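Local coordinates for trichothecene 15-O-acetyltransferase TRI3 (PDB 3FOT), which transfers an acetyl group to the 15-hydroxyl of trichothecene intermediates during biosynthesis of mycotoxins such as T-2 toxin, at residues L53-S58 against G193-V198; E331-P336 against V363-L368; I446-K451 against D481-A486. All coordinates share one frame; numbering follows the deposited sequence.

How the contacts relate
Contacts 1 and 3 are neighbours, with centres about 12 Å apart, and both reach the same six-stranded mixed sheet, contact 1 on strand 53-61 and contact 3 on edge strand 449-452. I446 joins them: its CG1 lies 3.4 Å from R195 O, and its CD1 lies 4.0 Å from V198 CG1. Contact 2 stands apart on a separate two-stranded antiparallel ribbon, its centre about 32 Å from that of contact 1 and about 34 Å from that of contact 3. Contact 2 does not touch the substrate-binding residue: the side chain of S335 is about 11 Å from that of H414, which binds 15-deacetylcalonectrin; contacts 1 and 3 lie away from that residue.

Contact 1: L53-S58 against G193-V198; sequences LYIATS and GCRKFV
The guanidinium of R195 is gripped by several groups: NE donates to the carbonyl O of G191, NH1 to the carbonyl O of D439, and the cation makes a cation-pi contact with F467. A bend at chi3 (-76°) turns NE out of line with the extended start of the chain, whose CG lies 3.8 Å from I55 CD1. Across the contact itself everything is apolar. I55 carries most of it: CD1 pushes in among three helix residues, 3.7 Å from C194 SG and 3.8 Å from V198 CG2 as well as beside the R195 methylene. I55 and V198 lie alongside with their side chains running antiparallel. C194 SG stands anti to its backbone N (chi1 -162°), where it meets I55 CD1. Two residues earlier on the strand, L53 CD1 rests 3.9 Å from C194 CB. Y54, between L53 and I55 in sequence, points to the other face of the sheet, where its ring stacks on H183. C194 and V198 are one helical turn apart, linked by V198 N to C194 O at 3.0 Å, and so present their side chains on the same flank. The short segments cross at -38°, their axes 10.0 Å apart. D190 OD1 accepts from G193 N near the start of the helix. Helix 191-205 is thus laid on the sheet directly after an H186-to-D190 sequence that matches the HXXXD signature of the BAHD-superfamily fold.

Contact 2: E331-P336 against V363-L368; sequences EVFISP and VRIENL
E331 lies just ahead of a two-stranded antiparallel ribbon of strands 333-340 and 358-365, its carbonyl O 3.9 Å from L368 CD1. Two waters link that same oxygen to the opposite segment: one donates to it and accepts from N367 N, while the other lies between it and L368 N. V332 sends CG1, anti to its backbone N (chi1 -170°), over one face of the R364 guanidinium and to within 3.8 Å of E366 CG. R364 NH2 donates to E366 OE1 at 3.1 Å in a salt bridge, in the guanidinium plane but from above the carboxylate plane. F333 forms a hydrogen-bonded pair with I365: F333 N bonds I365 O (2.9 Å) and I365 N bonds F333 O. Its side chain turns to the face where V315 and L318 of helix 306-321 pack. There CD2 lies 4.0 Å from I365 CD1, V363 CG1 approaches the ring edge, and L368 CD2 meets F333 CB. I334, in a non-hydrogen-bonded pair with R364, lies alongside it on the other face, CD1 3.8 Å from R364 NH1. S335 and V363 form the second hydrogen-bonded pair, S335 N reaching V363 O at 2.9 Å and V363 N reaching S335 O at 2.8 Å.

Contact 3: I446-K451 against D481-A486; sequences IPHEIK and DSWRDA
H448 sits edge-on over W483, with R484 along one face of its imidazole; these three residues bury most surface here. The imidazole edge points at the face of the W483 six-membered ring in a T-shaped pair, the ring centroids 4.9 Å apart and the planes at 85°, with H448 CD2 3.5 Å from W483 CH2. The guanidinium of R484 stacks on the imidazole at a centre separation of 4.2 Å, tilted by 20°. With NE anti to CB (chi3 178°) the arginine chain stays straight beside the ring. R484 CG makes a CH-pi contact over the ring, near NE2, and NH1 arrives 3.6 Å from H448 CB. R484 and D485 form the corner of a type I' beta turn, closed by A486 N to W483 O at 3.0 Å, in the tight hairpin between strands 477-483 and 486-494; its tip packs against the lead-in to edge strand 449-452. E443 OE2 accepts from H448 NE2 and R484 N, V462 O from W483 NE1 and R484 NE. At the rim of the indole, near its plane, the backbone oxygens of I446 and P447 each lie 3.3 Å from W483 CH2. I446 CG2 meets that same carbon at 4.1 Å, its side chain crossing the tryptophan at about a right angle.

Contact 1: L53-S58 against G193-V198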
ATOM      1  N   LEU A  53       3.227   4.008   5.171  1.00  9.36           N
ATOM      2  CA  LEU A  53       1.858   3.744   4.714  1.00  9.56           C
ATOM      3  C   LEU A  53       0.885   4.461   5.618  1.00  8.96           C
ATOM      4  O   LEU A  53       1.057   4.455   6.838  1.00  9.66           O
ATOM      5  CB  LEU A  53       1.540   2.245   4.829  1.00  9.79           C
ATOM      6  CG  LEU A  53       2.474   1.221   4.206  1.00 12.10           C
ATOM      7  CD1 LEU A  53       2.092  -0.170   4.686  1.00 14.50           C
ATOM      8  CD2 LEU A  53       2.326   1.360   2.721  1.00 16.70           C
ATOM      9  N   TYR A  54      -0.128   5.094   5.032  1.00  9.04           N
ATOM     10  CA  TYR A  54      -1.239   5.609   5.826  1.00  9.17           C
ATOM     11  C   TYR A  54      -2.533   5.147   5.182  1.00  9.14           C
ATOM     12  O   TYR A  54      -2.664   5.163   3.948  1.00 10.66           O
ATOM     13  CB  TYR A  54      -1.263   7.125   5.833  1.00  9.56           C
ATOM     14  CG  TYR A  54      -0.121   7.808   6.534  1.00 10.37           C
ATOM     15  CD1 TYR A  54      -0.303   8.329   7.815  1.00 11.22           C
ATOM     16  CD2 TYR A  54       1.119   7.975   5.908  1.00 12.01           C
ATOM     17  CE1 TYR A  54       0.710   9.008   8.466  1.00 10.32           C
ATOM     18  CE2 TYR A  54       2.158   8.662   6.559  1.00 12.98           C
ATOM     19  CZ  TYR A  54       1.936   9.167   7.838  1.00 10.98           C
ATOM     20  OH  TYR A  54       2.880   9.875   8.530  1.00 12.87           O
ATOM     21  N   ILE A  55      -3.479   4.747   6.020  1.00  8.73           N
ATOM     22  CA  ILE A  55      -4.839   4.416   5.552  1.00  8.89           C
ATOM     23  C   ILE A  55      -5.815   5.339   6.294  1.00  9.02           C
ATOM     24  O   ILE A  55      -5.861   5.340   7.518  1.00  9.15           O
ATOM     25  CB  ILE A  55      -5.174   2.919   5.771  1.00  7.81           C
ATOM     26  CG1 ILE A  55      -4.173   2.035   4.996  1.00  7.93           C
ATOM     27  CG2 ILE A  55      -6.636   2.584   5.281  1.00  8.32           C
ATOM     28  CD1 ILE A  55      -4.110   0.561   5.512  1.00  9.55           C
ATOM     29  N   ALA A  56      -6.564   6.153   5.544  1.00 10.34           N
ATOM     30  CA  ALA A  56      -7.506   7.089   6.140  1.00 10.35           C
ATOM     31  C   ALA A  56      -8.891   6.510   5.955  1.00 11.81           C
ATOM     32  O   ALA A  56      -9.325   6.267   4.803  1.00 11.94           O
ATOM     33  CB  ALA A  56      -7.386   8.489   5.472  1.00 11.03           C
ATOM     34  N   THR A  57      -9.565   6.220   7.066  1.00 11.15           N
ATOM     35  CA  THR A  57     -10.917   5.674   6.986  1.00 12.97           C
ATOM     36  C   THR A  57     -11.861   6.725   7.579  1.00 12.75           C
ATOM     37  O   THR A  57     -11.567   7.310   8.613  1.00 15.18           O
ATOM     38  CB  THR A  57     -11.074   4.278   7.665  1.00 12.04           C
ATOM     39  OG1 THR A  57     -10.804   4.366   9.074  1.00 12.62           O
ATOM     40  CG2 THR A  57     -10.140   3.210   7.030  1.00 13.80           C
ATOM     41  N   SER A  58     -12.964   7.008   6.910  1.00 10.95           N
ATOM     42  CA  SER A  58     -13.967   7.889   7.472  1.00 10.58           C
ATOM     43  C   SER A  58     -15.152   7.017   7.829  1.00 10.27           C
ATOM     44  O   SER A  58     -15.666   6.305   6.974  1.00 10.18           O
ATOM     45  CB  SER A  58     -14.412   8.932   6.445  1.00 10.94           C
ATOM     46  OG  SER A  58     -15.160   9.937   7.065  1.00 13.76           O
ATOM     47  N   GLY A 193      -1.298  -6.511   3.157  1.00  9.08           N
ATOM     48  CA  GLY A 193      -1.195  -6.976   4.520  1.00  8.32           C
ATOM     49  C   GLY A 193      -1.721  -5.918   5.484  1.00  8.60           C
ATOM     50  O   GLY A 193      -2.390  -6.236   6.484  1.00  8.10           O
ATOM     51  N   CYS A 194      -1.424  -4.654   5.187  1.00  8.72           N
ATOM     52  CA  CYS A 194      -1.816  -3.563   6.076  1.00  8.72           C
ATOM     53  C   CYS A 194      -3.339  -3.400   6.024  1.00  8.38           C
ATOM     54  O   CYS A 194      -3.993  -3.280   7.062  1.00  8.83           O
ATOM     55  CB  CYS A 194      -1.111  -2.252   5.687  1.00  9.39           C
ATOM     56  SG  CYS A 194      -1.162  -1.054   7.024  1.00 12.94           S
ATOM     57  N   ARG A 195      -3.927  -3.420   4.835  1.00  8.64           N
ATOM     58  CA  ARG A 195      -5.402  -3.358   4.763  1.00  9.15           C
ATOM     59  C   ARG A 195      -6.084  -4.568   5.401  1.00  9.57           C
ATOM     60  O   ARG A 195      -7.128  -4.415   6.049  1.00  8.91           O
ATOM     61  CB  ARG A 195      -5.871  -3.180   3.325  1.00  9.57           C
ATOM     62  CG  ARG A 195      -5.520  -1.784   2.840  1.00 10.44           C
ATOM     63  CD  ARG A 195      -5.895  -1.604   1.396  1.00 16.13           C
ATOM     64  NE  ARG A 195      -4.956  -2.275   0.510  1.00 18.73           N
ATOM     65  CZ  ARG A 195      -5.211  -2.554  -0.760  1.00 20.27           C
ATOM     66  NH1 ARG A 195      -6.401  -2.248  -1.280  1.00 19.54           N
ATOM     67  NH2 ARG A 195      -4.297  -3.188  -1.497  1.00 21.17           N
ATOM     68  N   LYS A 196      -5.520  -5.762   5.217  1.00  9.40           N
ATOM     69  CA  LYS A 196      -6.066  -6.957   5.877  1.00  9.44           C
ATOM     70  C   LYS A 196      -6.067  -6.724   7.398  1.00  8.89           C
ATOM     71  O   LYS A 196      -7.010  -7.054   8.094  1.00  8.69           O
ATOM     72  CB  LYS A 196      -5.239  -8.207   5.553  1.00 10.35           C
ATOM     73  CG  LYS A 196      -5.520  -8.760   4.130  1.00 10.66           C
ATOM     74  CD  LYS A 196      -4.530  -9.859   3.698  1.00 12.33           C
ATOM     75  CE  LYS A 196      -4.669 -11.148   4.521  1.00 14.78           C
ATOM     76  NZ  LYS A 196      -5.973 -11.877   4.323  1.00 15.07           N
ATOM     77  N   PHE A 197      -4.998  -6.131   7.899  1.00  8.38           N
ATOM     78  CA  PHE A 197      -4.895  -5.907   9.337  1.00  7.65           C
ATOM     79  C   PHE A 197      -5.921  -4.866   9.834  1.00  7.21           C
ATOM     80  O   PHE A 197      -6.511  -5.037  10.905  1.00  7.56           O
ATOM     81  CB  PHE A 197      -3.461  -5.500   9.709  1.00  7.23           C
ATOM     82  CG  PHE A 197      -3.227  -5.486  11.189  1.00  9.82           C
ATOM     83  CD1 PHE A 197      -2.900  -6.662  11.871  1.00 11.14           C
ATOM     84  CD2 PHE A 197      -3.346  -4.293  11.901  1.00  9.95           C
ATOM     85  CE1 PHE A 197      -2.699  -6.653  13.268  1.00  9.24           C
ATOM     86  CE2 PHE A 197      -3.115  -4.255  13.264  1.00  9.85           C
ATOM     87  CZ  PHE A 197      -2.786  -5.437  13.959  1.00 10.94           C
ATOM     88  N   VAL A 198      -6.162  -3.819   9.051  1.00  6.87           N
ATOM     89  CA  VAL A 198      -7.244  -2.851   9.361  1.00  7.36           C
ATOM     90  C   VAL A 198      -8.586  -3.628   9.448  1.00  7.19           C
ATOM     91  O   VAL A 198      -9.364  -3.452  10.393  1.00  6.50           O
ATOM     92  CB  VAL A 198      -7.311  -1.744   8.303  1.00  7.75           C
ATOM     93  CG1 VAL A 198      -8.568  -0.886   8.467  1.00  9.85           C
ATOM     94  CG2 VAL A 198      -6.042  -0.857   8.402  1.00  8.24           C
TER

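Contact 2: E331-P336 against V363-L368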
ATOM      1  N   GLU A 331      10.644   5.664 -29.358  1.00 26.79           N
ATOM      2  CA  GLU A 331      10.482   5.589 -27.906  1.00 26.26           C
ATOM      3  C   GLU A 331       9.546   4.457 -27.509  1.00 24.72           C
ATOM      4  O   GLU A 331       8.559   4.173 -28.186  1.00 24.32           O
ATOM      5  CB  GLU A 331       9.927   6.886 -27.348  1.00 26.62           C
ATOM      6  CG  GLU A 331      10.915   8.008 -27.368  1.00 30.99           C
ATOM      7  CD  GLU A 331      11.802   8.098 -26.142  1.00 33.58           C
ATOM      8  OE1 GLU A 331      11.640   7.317 -25.179  1.00 35.94           O
ATOM      9  OE2 GLU A 331      12.670   8.995 -26.146  1.00 39.48           O
ATOM     10  N   VAL A 332       9.873   3.817 -26.397  1.00 23.51           N
ATOM     11  CA  VAL A 332       9.004   2.796 -25.841  1.00 22.27           C
ATOM     12  C   VAL A 332       8.656   3.234 -24.438  1.00 21.49           C
ATOM     13  O   VAL A 332       9.549   3.581 -23.663  1.00 21.75           O
ATOM     14  CB  VAL A 332       9.716   1.431 -25.775  1.00 22.63           C
ATOM     15  CG1 VAL A 332       8.730   0.315 -25.431  1.00 21.65           C
ATOM     16  CG2 VAL A 332      10.401   1.132 -27.102  1.00 22.93           C
ATOM     17  N   PHE A 333       7.365   3.234 -24.117  1.00 19.81           N
ATOM     18  CA  PHE A 333       6.960   3.438 -22.730  1.00 18.18           C
ATOM     19  C   PHE A 333       7.264   2.149 -21.989  1.00 17.68           C
ATOM     20  O   PHE A 333       6.726   1.096 -22.320  1.00 16.55           O
ATOM     21  CB  PHE A 333       5.483   3.808 -22.612  1.00 17.00           C
ATOM     22  CG  PHE A 333       5.047   4.010 -21.200  1.00 16.88           C
ATOM     23  CD1 PHE A 333       5.231   5.241 -20.577  1.00 16.12           C
ATOM     24  CD2 PHE A 333       4.493   2.960 -20.482  1.00 14.68           C
ATOM     25  CE1 PHE A 333       4.856   5.426 -19.221  1.00 15.11           C
ATOM     26  CE2 PHE A 333       4.117   3.141 -19.141  1.00 14.33           C
ATOM     27  CZ  PHE A 333       4.300   4.371 -18.531  1.00 14.72           C
ATOM     28  N   ILE A 334       8.177   2.249 -21.030  1.00 17.98           N
ATOM     29  CA  ILE A 334       8.610   1.111 -20.228  1.00 17.93           C
ATOM     30  C   ILE A 334       8.429   1.515 -18.768  1.00 17.69           C
ATOM     31  O   ILE A 334       8.887   2.578 -18.332  1.00 18.03           O
ATOM     32  CB  ILE A 334      10.091   0.738 -20.499  1.00 18.55           C
ATOM     33  CG1 ILE A 334      10.290   0.340 -21.970  1.00 19.14           C
ATOM     34  CG2 ILE A 334      10.549  -0.411 -19.579  1.00 18.92           C
ATOM     35  CD1 ILE A 334      11.735   0.188 -22.375  1.00 19.27           C
ATOM     36  N   SER A 335       7.750   0.663 -18.020  1.00 16.47           N
ATOM     37  CA  SER A 335       7.478   0.945 -16.624  1.00 16.48           C
ATOM     38  C   SER A 335       7.640  -0.331 -15.802  1.00 16.67           C
ATOM     39  O   SER A 335       6.853  -1.272 -15.959  1.00 16.58           O
ATOM     40  CB  SER A 335       6.063   1.496 -16.439  1.00 16.02           C
ATOM     41  OG  SER A 335       5.843   1.818 -15.072  1.00 15.44           O
ATOM     42  N   PRO A 336       8.659  -0.352 -14.922  1.00 17.46           N
ATOM     43  CA  PRO A 336       8.860  -1.458 -13.997  1.00 18.11           C
ATOM     44  C   PRO A 336       7.848  -1.268 -12.891  1.00 18.36           C
ATOM     45  O   PRO A 336       7.948  -0.287 -12.137  1.00 19.22           O
ATOM     46  CB  PRO A 336      10.284  -1.226 -13.459  1.00 18.28           C
ATOM     47  CG  PRO A 336      10.861  -0.084 -14.269  1.00 19.50           C
ATOM     48  CD  PRO A 336       9.680   0.694 -14.747  1.00 17.87           C
ATOM     49  N   VAL A 363       5.880  -3.240 -17.767  1.00 14.71           N
ATOM     50  CA  VAL A 363       4.911  -2.805 -18.776  1.00 15.21           C
ATOM     51  C   VAL A 363       5.663  -2.152 -19.946  1.00 14.53           C
ATOM     52  O   VAL A 363       6.524  -1.304 -19.736  1.00 14.27           O
ATOM     53  CB  VAL A 363       3.914  -1.805 -18.153  1.00 15.53           C
ATOM     54  CG1 VAL A 363       2.978  -1.183 -19.213  1.00 15.03           C
ATOM     55  CG2 VAL A 363       3.117  -2.503 -17.087  1.00 15.18           C
ATOM     56  N   ARG A 364       5.305  -2.539 -21.170  1.00 15.11           N
ATOM     57  CA  ARG A 364       5.909  -1.996 -22.372  1.00 15.72           C
ATOM     58  C   ARG A 364       4.848  -1.632 -23.381  1.00 15.91           C
ATOM     59  O   ARG A 364       3.978  -2.451 -23.692  1.00 16.48           O
ATOM     60  CB  ARG A 364       6.859  -3.015 -23.004  1.00 16.50           C
ATOM     61  CG  ARG A 364       8.074  -3.338 -22.192  1.00 18.75           C
ATOM     62  CD  ARG A 364       8.914  -4.406 -22.907  1.00 22.29           C
ATOM     63  NE  ARG A 364       8.936  -4.193 -24.362  1.00 25.88           N
ATOM     64  CZ  ARG A 364       9.870  -3.517 -25.026  1.00 28.93           C
ATOM     65  NH1 ARG A 364      10.902  -2.969 -24.388  1.00 30.85           N
ATOM     66  NH2 ARG A 364       9.771  -3.388 -26.343  1.00 30.10           N
ATOM     67  N   ILE A 365       4.905  -0.399 -23.875  1.00 16.08           N
ATOM     68  CA  ILE A 365       3.998   0.021 -24.946  1.00 16.74           C
ATOM     69  C   ILE A 365       4.865   0.675 -26.030  1.00 17.60           C
ATOM     70  O   ILE A 365       5.515   1.681 -25.775  1.00 17.11           O
ATOM     71  CB  ILE A 365       2.897   1.009 -24.465  1.00 15.95           C
ATOM     72  CG1 ILE A 365       2.069   0.413 -23.301  1.00 17.19           C
ATOM     73  CG2 ILE A 365       2.008   1.443 -25.665  1.00 18.14           C
ATOM     74  CD1 ILE A 365       1.326   1.439 -22.469  1.00 17.61           C
ATOM     75  N   GLU A 366       4.898   0.054 -27.212  1.00 19.12           N
ATOM     76  CA  GLU A 366       5.611   0.607 -28.358  1.00 20.53           C
ATOM     77  C   GLU A 366       4.616   1.340 -29.244  1.00 19.70           C
ATOM     78  O   GLU A 366       3.404   1.315 -28.990  1.00 20.31           O
ATOM     79  CB  GLU A 366       6.293  -0.498 -29.179  1.00 20.47           C
ATOM     80  CG  GLU A 366       7.167  -1.483 -28.406  1.00 21.78           C
ATOM     81  CD  GLU A 366       7.595  -2.649 -29.288  1.00 23.25           C
ATOM     82  OE1 GLU A 366       7.816  -3.748 -28.755  1.00 26.46           O
ATOM     83  OE2 GLU A 366       7.703  -2.464 -30.527  1.00 27.41           O
ATOM     84  N   ASN A 367       5.139   1.984 -30.287  1.00 20.01           N
ATOM     85  CA  ASN A 367       4.369   2.768 -31.264  0.50 19.01           C
ATOM     86  C   ASN A 367       3.458   3.791 -30.605  1.00 18.86           C
ATOM     87  O   ASN A 367       2.230   3.858 -30.803  1.00 18.55           O
ATOM     88  CB  ASN A 367       3.637   1.902 -32.289  0.50 19.51           C
ATOM     89  CG  ASN A 367       3.323   2.666 -33.576  0.50 18.64           C
ATOM     90  OD1 ASN A 367       3.641   3.854 -33.712  0.50 16.83           O
ATOM     91  ND2 ASN A 367       2.703   1.980 -34.526  0.50 18.59           N
ATOM     92  N   LEU A 368       4.107   4.643 -29.828  1.00 17.61           N
ATOM     93  CA  LEU A 368       3.395   5.667 -29.079  1.00 16.24           C
ATOM     94  C   LEU A 368       2.679   6.665 -29.994  1.00 15.40           C
ATOM     95  O   LEU A 368       1.603   7.169 -29.646  1.00 14.24           O
ATOM     96  CB  LEU A 368       4.339   6.369 -28.091  1.00 15.74           C
ATOM     97  CG  LEU A 368       4.941   5.441 -27.022  1.00 15.75           C
ATOM     98  CD1 LEU A 368       5.910   6.205 -26.103  1.00 15.05           C
ATOM     99  CD2 LEU A 368       3.839   4.793 -26.195  1.00 14.43           C
TER
HETATM  100  O   HOH W   1       8.237   2.196 -30.173  1.00 22.92           O
HETATM  101  O   HOH W   2       7.070   5.359 -30.210  1.00 31.37           O

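Contact 3: I446-K451 against D481-A486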
ATOM      1  N   ILE A 446     -11.462  -5.219   4.004  1.00 10.05           N
ATOM      2  CA  ILE A 446     -12.029  -4.357   5.071  1.00  9.63           C
ATOM      3  C   ILE A 446     -13.547  -4.456   4.989  1.00  9.76           C
ATOM      4  O   ILE A 446     -14.107  -4.357   3.904  1.00 10.00           O
ATOM      5  CB  ILE A 446     -11.554  -2.895   4.900  1.00  9.46           C
ATOM      6  CG1 ILE A 446     -10.027  -2.840   5.068  1.00 10.13           C
ATOM      7  CG2 ILE A 446     -12.257  -1.937   5.874  1.00  9.48           C
ATOM      8  CD1 ILE A 446      -9.400  -1.525   4.618  1.00  9.93           C
ATOM      9  N   PRO A 447     -14.221  -4.627   6.142  1.00  9.67           N
ATOM     10  CA  PRO A 447     -15.676  -4.731   6.079  1.00  9.40           C
ATOM     11  C   PRO A 447     -16.403  -3.401   5.875  1.00  9.23           C
ATOM     12  O   PRO A 447     -15.889  -2.337   6.222  1.00  9.45           O
ATOM     13  CB  PRO A 447     -16.048  -5.316   7.444  1.00  9.26           C
ATOM     14  CG  PRO A 447     -14.962  -4.843   8.370  1.00  9.72           C
ATOM     15  CD  PRO A 447     -13.702  -4.732   7.522  1.00  9.34           C
ATOM     16  N   HIS A 448     -17.618  -3.461   5.336  1.00  9.17           N
ATOM     17  CA  HIS A 448     -18.421  -2.233   5.204  1.00  8.87           C
ATOM     18  C   HIS A 448     -18.857  -1.627   6.541  1.00  8.89           C
ATOM     19  O   HIS A 448     -19.128  -0.406   6.622  1.00  9.78           O
ATOM     20  CB  HIS A 448     -19.680  -2.507   4.407  1.00  9.47           C
ATOM     21  CG  HIS A 448     -19.470  -2.558   2.929  1.00 11.26           C
ATOM     22  ND1 HIS A 448     -20.487  -2.895   2.057  1.00 12.07           N
ATOM     23  CD2 HIS A 448     -18.371  -2.338   2.166  1.00 12.18           C
ATOM     24  CE1 HIS A 448     -20.033  -2.833   0.815  1.00 12.34           C
ATOM     25  NE2 HIS A 448     -18.749  -2.517   0.853  1.00 13.43           N
ATOM     26  N   GLU A 449     -18.968  -2.463   7.570  1.00  9.33           N
ATOM     27  CA  GLU A 449     -19.381  -1.976   8.887  1.00 10.79           C
ATOM     28  C   GLU A 449     -18.579  -2.598  10.007  1.00 10.41           C
ATOM     29  O   GLU A 449     -18.051  -3.726   9.883  1.00 11.44           O
ATOM     30  CB  GLU A 449     -20.882  -2.238   9.159  1.00 11.12           C
ATOM     31  CG  GLU A 449     -21.867  -1.733   8.119  1.00 14.39           C
ATOM     32  CD  GLU A 449     -22.172  -2.739   7.018  1.00 17.90           C
ATOM     33  OE1 GLU A 449     -21.841  -3.939   7.148  1.00 21.66           O
ATOM     34  OE2 GLU A 449     -22.780  -2.318   6.015  1.00 19.16           O
ATOM     35  N   ILE A 450     -18.476  -1.841  11.100  1.00 10.61           N
ATOM     36  CA  ILE A 450     -18.062  -2.371  12.376  1.00 10.11           C
ATOM     37  C   ILE A 450     -19.378  -2.668  13.108  1.00 10.30           C
ATOM     38  O   ILE A 450     -20.242  -1.789  13.215  1.00 10.18           O
ATOM     39  CB  ILE A 450     -17.230  -1.339  13.180  1.00 10.31           C
ATOM     40  CG1 ILE A 450     -15.899  -1.082  12.472  1.00 10.12           C
ATOM     41  CG2 ILE A 450     -16.944  -1.870  14.593  1.00 10.59           C
ATOM     42  CD1 ILE A 450     -15.111   0.137  12.960  1.00 12.64           C
ATOM     43  N   LYS A 451     -19.513  -3.907  13.574  1.00 10.27           N
ATOM     44  CA  LYS A 451     -20.726  -4.410  14.243  1.00 10.57           C
ATOM     45  C   LYS A 451     -20.427  -4.738  15.695  1.00 10.89           C
ATOM     46  O   LYS A 451     -19.287  -5.050  16.040  1.00 11.14           O
ATOM     47  CB  LYS A 451     -21.220  -5.696  13.567  1.00 11.20           C
ATOM     48  CG  LYS A 451     -21.752  -5.464  12.170  1.00 13.06           C
ATOM     49  CD  LYS A 451     -22.027  -6.769  11.474  1.00 17.16           C
ATOM     50  CE  LYS A 451     -22.537  -6.486  10.071  1.00 19.82           C
ATOM     51  NZ  LYS A 451     -24.009  -6.429  10.113  1.00 24.43           N
ATOM     52  N   ASP A 481      -7.884   2.372  -6.313  1.00 13.81           N
ATOM     53  CA  ASP A 481      -8.611   1.294  -5.643  1.00 14.81           C
ATOM     54  C   ASP A 481     -10.109   1.485  -5.751  1.00 13.64           C
ATOM     55  O   ASP A 481     -10.569   2.353  -6.500  1.00 14.40           O
ATOM     56  CB  ASP A 481      -8.120   1.009  -4.228  1.00 16.65           C
ATOM     57  CG  ASP A 481      -8.183   2.190  -3.336  1.00 19.09           C
ATOM     58  OD1 ASP A 481      -8.872   3.175  -3.692  1.00 22.62           O
ATOM     59  OD2 ASP A 481      -7.545   2.091  -2.246  1.00 22.01           O
ATOM     60  N   SER A 482     -10.852   0.683  -5.012  1.00 12.47           N
ATOM     61  CA  SER A 482     -12.290   0.695  -5.111  1.00 10.79           C
ATOM     62  C   SER A 482     -12.899   0.455  -3.752  1.00 10.53           C
ATOM     63  O   SER A 482     -12.382  -0.344  -2.974  1.00  8.78           O
ATOM     64  CB  SER A 482     -12.760  -0.416  -6.050  1.00 12.23           C
ATOM     65  OG  SER A 482     -14.171  -0.338  -6.190  1.00 14.91           O
ATOM     66  N   TRP A 483     -14.008   1.139  -3.486  1.00  9.23           N
ATOM     67  CA  TRP A 483     -14.794   0.860  -2.276  1.00  9.27           C
ATOM     68  C   TRP A 483     -16.246   1.158  -2.556  1.00  9.49           C
ATOM     69  O   TRP A 483     -16.540   2.199  -3.136  1.00  9.66           O
ATOM     70  CB  TRP A 483     -14.289   1.747  -1.174  1.00  8.86           C
ATOM     71  CG  TRP A 483     -14.927   1.604   0.164  1.00  9.25           C
ATOM     72  CD1 TRP A 483     -15.616   2.562   0.839  1.00  8.83           C
ATOM     73  CD2 TRP A 483     -14.886   0.457   1.010  1.00 10.02           C
ATOM     74  NE1 TRP A 483     -16.029   2.070   2.070  1.00  9.18           N
ATOM     75  CE2 TRP A 483     -15.596   0.781   2.193  1.00  8.44           C
ATOM     76  CE3 TRP A 483     -14.334  -0.827   0.881  1.00  8.80           C
ATOM     77  CZ2 TRP A 483     -15.750  -0.120   3.250  1.00  9.42           C
ATOM     78  CZ3 TRP A 483     -14.496  -1.732   1.943  1.00 10.25           C
ATOM     79  CH2 TRP A 483     -15.194  -1.361   3.116  1.00  8.63           C
ATOM     80  N   ARG A 484     -17.146   0.239  -2.178  1.00  9.08           N
ATOM     81  CA  ARG A 484     -18.606   0.456  -2.387  1.00 10.96           C
ATOM     82  C   ARG A 484     -18.886   0.806  -3.860  1.00 11.90           C
ATOM     83  O   ARG A 484     -19.712   1.704  -4.175  1.00 12.42           O
ATOM     84  CB  ARG A 484     -19.150   1.539  -1.467  1.00 10.61           C
ATOM     85  CG  ARG A 484     -19.072   1.127   0.008  1.00 11.11           C
ATOM     86  CD  ARG A 484     -19.506   2.270   0.874  1.00 12.14           C
ATOM     87  NE  ARG A 484     -19.486   1.902   2.287  1.00 11.91           N
ATOM     88  CZ  ARG A 484     -20.485   1.276   2.926  1.00 13.30           C
ATOM     89  NH1 ARG A 484     -20.358   0.999   4.219  1.00 11.80           N
ATOM     90  NH2 ARG A 484     -21.621   0.953   2.292  1.00 12.86           N
ATOM     91  N   ASP A 485     -18.200   0.063  -4.728  1.00 12.21           N
ATOM     92  CA  ASP A 485     -18.313   0.148  -6.207  1.00 13.85           C
ATOM     93  C   ASP A 485     -17.852   1.470  -6.812  1.00 13.58           C
ATOM     94  O   ASP A 485     -18.134   1.740  -7.987  1.00 13.57           O
ATOM     95  CB  ASP A 485     -19.740  -0.124  -6.685  1.00 15.12           C
ATOM     96  CG  ASP A 485     -20.112  -1.582  -6.616  1.00 18.93           C
ATOM     97  OD1 ASP A 485     -19.257  -2.451  -6.911  1.00 23.05           O
ATOM     98  OD2 ASP A 485     -21.284  -1.837  -6.302  1.00 24.45           O
ATOM     99  N   ALA A 486     -17.161   2.293  -6.032  1.00 12.04           N
ATOM    100  CA  ALA A 486     -16.620   3.542  -6.546  1.00 12.12           C
ATOM    101  C   ALA A 486     -15.104   3.454  -6.598  1.00 12.76           C
ATOM    102  O   ALA A 486     -14.475   3.110  -5.596  1.00 12.13           O
ATOM    103  CB  ALA A 486     -17.053   4.713  -5.670  1.00 12.32           C
TER